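Local coordinates for protein PmoD (Methylocystis sp. ATCC 49242, PDB 6CPD) that binds copper through a soluble periplasmic domain of cupredoxin type and probably serves copper handling in methane-oxidizing bacteria, at residues Asn98-Asn102 with Lys124-Gly128; Ala42-Glu46 with Lys90-Ser94. One frame throughout, in Å; residues are numbered along the deposited sequence.

How the interactions relate
Following the chain from the N terminus, strand 37-45 comes after the short strands and strand 13-20, and its end enters interaction 2. The chain then crosses to the other sheet, forms strand 55-61, helix 72-77 and strand 79-86, and returns as strand 92-99, whose start closes this loop of 43 residues against residues 42-46. The far end of the same strand opens interaction 1, and the shorter loop through strand 103-112 closes when strand 118-127 reaches residues 98-102. The loops follow in series, neither nested nor crossed. Interaction 2 pairs neighbours within one sheet, interaction 1 joins the two sheets, and their centres lie about 21 Å apart, on opposite sides of the chain's centre.

Interaction 1. Residues Asn98-Asn102 with Lys124-Gly128; sequences NFANN and KFMVG
The backbones of 98-102 and 124-128 share no hydrogen bond and draw together only at their C-terminal ends, where the CA atoms of N102 and G128 stand 4.8 Å apart. There N102 CA makes a CA-H...O contact of 3.3 Å with V127 O, and N102 CB lies against the same carbonyl oxygen. The apolar side chains carry the rest. The F99 ring takes V127 over one face: the methyl CG2 sits above the rim, 4.0 Å from F99 CD1. V127 holds CG2 beside its backbone N, anti to the carbonyl carbon, and this sets it on the ring; CG1 stays near N101 O. At the far end of the F99 ring, CZ meets the edge of the F125 ring, 4.0 Å from F125 CZ and near that ring's plane. The two phenylalanines reach inward from opposite directions with their planes at 90° and their centroids 6.0 Å apart, an oblique meeting. F125 gets there with CG set between its backbone N and carbonyl carbon (chi1 62°), which brings the end of the ring nearer to F99. A leucine at F99 would probably leave the V127 methyl without its aromatic face and open a gap beside the F125 edge. G128 closes the chain at a positive phi of 87°; a side chain there would meet the carbonyl oxygen of V127, and would also run into N102 CB. In the fold, the contact brings the end of strand 92-99, which belongs to one sheet, against the end of strand 118-127 in the other. Y105 of strand 103-112 packs edge-to-face with F99, touches V127 and hydrogen-bonds N101 O through its hydroxyl; I33 of strand 32-33 touches F125, which also packs on M5 of the second subunit.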
loop_
_atom_site.group_PDB
_atom_site.type_symbol
_atom_site.label_atom_id
_atom_site.label_comp_id
_atom_site.label_asym_id
_atom_site.label_seq_id
_atom_site.Cartn_x
_atom_site.Cartn_y
_atom_site.Cartn_z
ATOM N N ASN B 98 -3.495 13.724 16.345
ATOM C CA ASN B 98 -4.908 14.027 16.223
ATOM C C ASN B 98 -5.129 14.895 14.998
ATOM O O ASN B 98 -4.767 16.066 14.993
ATOM C CB ASN B 98 -5.434 14.734 17.475
ATOM C CG ASN B 98 -6.948 14.918 17.453
ATOM O OD1 ASN B 98 -7.698 14.019 17.834
ATOM N ND2 ASN B 98 -7.400 16.100 17.030
ATOM N N PHE B 99 -5.706 14.306 13.955
ATOM C CA PHE B 99 -6.102 15.073 12.788
ATOM C C PHE B 99 -7.448 15.701 13.087
ATOM O O PHE B 99 -8.469 15.021 13.070
ATOM C CB PHE B 99 -6.177 14.202 11.534
ATOM C CG PHE B 99 -4.832 13.762 11.016
ATOM C CD1 PHE B 99 -4.178 14.503 10.043
ATOM C CD2 PHE B 99 -4.226 12.602 11.493
ATOM C CE1 PHE B 99 -2.942 14.105 9.559
ATOM C CE2 PHE B 99 -2.979 12.201 11.017
ATOM C CZ PHE B 99 -2.339 12.961 10.042
ATOM N N ALA B 100 -7.445 17.001 13.359
ATOM C CA ALA B 100 -8.679 17.706 13.707
ATOM C C ALA B 100 -9.494 18.052 12.461
ATOM O O ALA B 100 -10.690 18.320 12.557
ATOM C CB ALA B 100 -8.366 18.967 14.497
ATOM N N ASN B 101 -8.841 18.034 11.298
ATOM C CA ASN B 101 -9.470 18.492 10.061
ATOM C C ASN B 101 -9.442 17.497 8.918
ATOM O O ASN B 101 -8.416 16.887 8.636
ATOM C CB ASN B 101 -8.798 19.780 9.602
ATOM C CG ASN B 101 -8.780 20.833 10.683
ATOM O OD1 ASN B 101 -7.762 21.042 11.339
ATOM N ND2 ASN B 101 -9.909 21.487 10.890
ATOM N N ASN B 102 -10.568 17.351 8.238
ATOM C CA ASN B 102 -10.583 16.613 6.990
ATOM C C ASN B 102 -9.719 17.322 5.926
ATOM O O ASN B 102 -9.516 18.534 5.998
ATOM C CB ASN B 102 -12.017 16.442 6.507
ATOM C CG ASN B 102 -12.685 17.769 6.195
ATOM O OD1 ASN B 102 -12.956 18.571 7.094
ATOM N ND2 ASN B 102 -12.973 17.994 4.920
ATOM N N LYS B 124 0.783 10.201 -0.291
ATOM C CA LYS B 124 -0.344 11.117 -0.309
ATOM C C LYS B 124 -1.520 10.393 0.288
ATOM O O LYS B 124 -1.740 9.218 -0.004
ATOM C CB LYS B 124 -0.639 11.570 -1.734
ATOM C CG LYS B 124 0.523 12.294 -2.375
ATOM C CD LYS B 124 0.098 13.009 -3.635
ATOM C CE LYS B 124 1.222 13.835 -4.199
ATOM N NZ LYS B 124 0.714 14.678 -5.311
ATOM N N PHE B 125 -2.264 11.066 1.159
ATOM C CA PHE B 125 -3.422 10.415 1.746
ATOM C C PHE B 125 -4.487 11.437 2.070
ATOM O O PHE B 125 -4.251 12.643 2.036
ATOM C CB PHE B 125 -3.043 9.616 3.012
ATOM C CG PHE B 125 -2.480 10.449 4.142
ATOM C CD1 PHE B 125 -1.143 10.812 4.157
ATOM C CD2 PHE B 125 -3.287 10.839 5.215
ATOM C CE1 PHE B 125 -0.623 11.570 5.203
ATOM C CE2 PHE B 125 -2.773 11.587 6.272
ATOM C CZ PHE B 125 -1.443 11.944 6.271
ATOM N N MET B 126 -5.671 10.960 2.394
ATOM C CA MET B 126 -6.661 11.921 2.814
ATOM C C MET B 126 -7.368 11.486 4.076
ATOM O O MET B 126 -7.477 10.293 4.383
ATOM C CB MET B 126 -7.645 12.169 1.702
ATOM C CG MET B 126 -8.562 11.042 1.383
ATOM S SD MET B 126 -9.782 11.769 0.281
ATOM C CE MET B 126 -10.216 13.204 1.260
ATOM N N VAL B 127 -7.832 12.491 4.811
ATOM C CA VAL B 127 -8.558 12.280 6.046
ATOM C C VAL B 127 -9.980 12.734 5.801
ATOM O O VAL B 127 -10.206 13.838 5.306
ATOM C CB VAL B 127 -7.921 13.053 7.213
ATOM C CG1 VAL B 127 -8.755 12.913 8.474
ATOM C CG2 VAL B 127 -6.475 12.589 7.430
ATOM N N GLY B 128 -10.937 11.871 6.117
ATOM C CA GLY B 128 -12.340 12.219 5.988
ATOM C C GLY B 128 -12.876 11.943 4.597
ATOM O O GLY B 128 -14.046 12.229 4.317
#

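Interaction 2. Residues Ala42-Glu46 with Lys90-Ser94; sequences AFDIE and KGTFS
Two neighbouring strands of an antiparallel sheet meet here, the end of 37-45 and the start of 92-99, their axes 4.7 Å apart at 167°. F43 and F93 form the hydrogen-bonded pair: F43 N gives a bond of 2.8 Å to F93 O, and F93 N returns one of 3.1 Å to F43 O. A42 with S94 and D44 with T92 are the non-hydrogen-bonded pairs. Just before strand 92-99, G91 O accepts I45 N at 2.8 Å, extending the ladder into the turn; G91 has a positive phi, where a side chain would jam against the preceding carbonyl oxygen. In this cupredoxin-type domain, the two phenylalanines lie on the face of the sheet turned toward strand 55-61 of the other sheet, F43 touching L57 and F93 touching L55. Their rings are nearly parallel (6°) but slid apart, with little overlap. F43 CB lies over the F93 face, 3.8 Å from the ring centroid, a CH-pi contact whose nearest ring atom is CE1. F93 CG stands between its backbone N and carbonyl carbon (chi1 65°), folding the ring back across the F43 side chain. The opposite face of the sheet carries D44 and T92, side by side and pointing the same way, and A42, whose CB lies 3.6 Å from S94 OG. I45 packs CB and CG1 against G91 O and touches L55. On the other edge of 37-45, strand 13-20 pairs through A42 with T18 and D44 with H16, and its I15 and I17 touch F43, while Y88 stacks on the F93 ring.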
loop_
_atom_site.group_PDB
_atom_site.type_symbol
_atom_site.label_atom_id
_atom_site.label_comp_id
_atom_site.label_asym_id
_atom_site.label_seq_id
_atom_site.Cartn_x
_atom_site.Cartn_y
_atom_site.Cartn_z
ATOM N N ALA B 42 1.997 3.509 11.666
ATOM C CA ALA B 42 3.124 2.626 11.933
ATOM C C ALA B 42 3.931 2.357 10.662
ATOM O O ALA B 42 3.361 2.016 9.620
ATOM C CB ALA B 42 2.635 1.316 12.538
ATOM N N PHE B 43 5.251 2.499 10.774
ATOM C CA PHE B 43 6.186 2.368 9.654
ATOM C C PHE B 43 7.061 1.135 9.867
ATOM O O PHE B 43 7.562 0.905 10.968
ATOM C CB PHE B 43 7.056 3.623 9.522
ATOM C CG PHE B 43 6.278 4.865 9.190
ATOM C CD1 PHE B 43 5.605 5.558 10.182
ATOM C CD2 PHE B 43 6.213 5.332 7.891
ATOM C CE1 PHE B 43 4.874 6.691 9.875
ATOM C CE2 PHE B 43 5.490 6.462 7.579
ATOM C CZ PHE B 43 4.823 7.148 8.577
ATOM N N ASP B 44 7.226 0.343 8.811
ATOM C CA ASP B 44 8.043 -0.867 8.856
ATOM C C ASP B 44 9.012 -0.801 7.664
ATOM O O ASP B 44 8.622 -1.006 6.515
ATOM C CB ASP B 44 7.163 -2.121 8.761
ATOM C CG ASP B 44 7.966 -3.432 8.784
ATOM O OD1 ASP B 44 9.213 -3.420 8.666
ATOM O OD2 ASP B 44 7.321 -4.503 8.851
ATOM N N ILE B 45 10.276 -0.550 7.941
ATOM C CA ILE B 45 11.269 -0.406 6.894
ATOM C C ILE B 45 11.702 -1.764 6.347
ATOM O O ILE B 45 12.228 -2.586 7.098
ATOM C CB ILE B 45 12.492 0.350 7.430
ATOM C CG1 ILE B 45 12.059 1.734 7.948
ATOM C CG2 ILE B 45 13.540 0.454 6.361
ATOM C CD1 ILE B 45 13.119 2.422 8.803
ATOM N N GLU B 46 11.466 -2.026 5.056
ATOM C CA GLU B 46 11.727 -3.358 4.513
ATOM C C GLU B 46 13.214 -3.700 4.383
ATOM O O GLU B 46 13.596 -4.842 4.601
ATOM C CB GLU B 46 11.060 -3.534 3.138
ATOM C CG GLU B 46 9.538 -3.681 3.198
ATOM C CD GLU B 46 8.913 -4.044 1.849
ATOM O OE1 GLU B 46 9.607 -3.965 0.807
ATOM O OE2 GLU B 46 7.730 -4.436 1.839
ATOM N N LYS B 90 15.658 -0.495 14.967
ATOM C CA LYS B 90 14.782 -1.666 14.985
ATOM C C LYS B 90 14.021 -1.800 13.671
ATOM O O LYS B 90 13.400 -2.826 13.416
ATOM C CB LYS B 90 13.812 -1.622 16.170
ATOM C CG LYS B 90 14.498 -1.618 17.542
ATOM C CD LYS B 90 13.480 -1.700 18.678
ATOM C CE LYS B 90 14.153 -1.723 20.052
ATOM N NZ LYS B 90 14.882 -3.001 20.295
ATOM N N GLY B 91 14.079 -0.770 12.834
ATOM C CA GLY B 91 13.439 -0.842 11.529
ATOM C C GLY B 91 11.975 -0.445 11.554
ATOM O O GLY B 91 11.310 -0.432 10.520
ATOM N N THR B 92 11.451 -0.175 12.745
ATOM C CA THR B 92 10.034 0.133 12.886
ATOM C C THR B 92 9.853 1.346 13.783
ATOM O O THR B 92 10.691 1.619 14.642
ATOM C CB THR B 92 9.231 -1.056 13.482
ATOM O OG1 THR B 92 9.706 -1.350 14.805
ATOM C CG2 THR B 92 9.356 -2.297 12.612
ATOM N N PHE B 93 8.767 2.082 13.572
ATOM C CA PHE B 93 8.399 3.163 14.495
ATOM C C PHE B 93 6.953 3.563 14.256
ATOM O O PHE B 93 6.382 3.249 13.213
ATOM C CB PHE B 93 9.339 4.378 14.363
ATOM C CG PHE B 93 9.271 5.086 13.022
ATOM C CD1 PHE B 93 9.953 4.593 11.920
ATOM C CD2 PHE B 93 8.556 6.266 12.882
ATOM C CE1 PHE B 93 9.911 5.256 10.705
ATOM C CE2 PHE B 93 8.508 6.932 11.667
ATOM C CZ PHE B 93 9.179 6.428 10.579
ATOM N N SER B 94 6.363 4.256 15.224
ATOM C CA SER B 94 4.995 4.737 15.087
ATOM C C SER B 94 4.946 6.224 15.393
ATOM O O SER B 94 5.768 6.729 16.158
ATOM C CB SER B 94 4.044 3.997 16.032
ATOM O OG SER B 94 3.897 2.630 15.680
#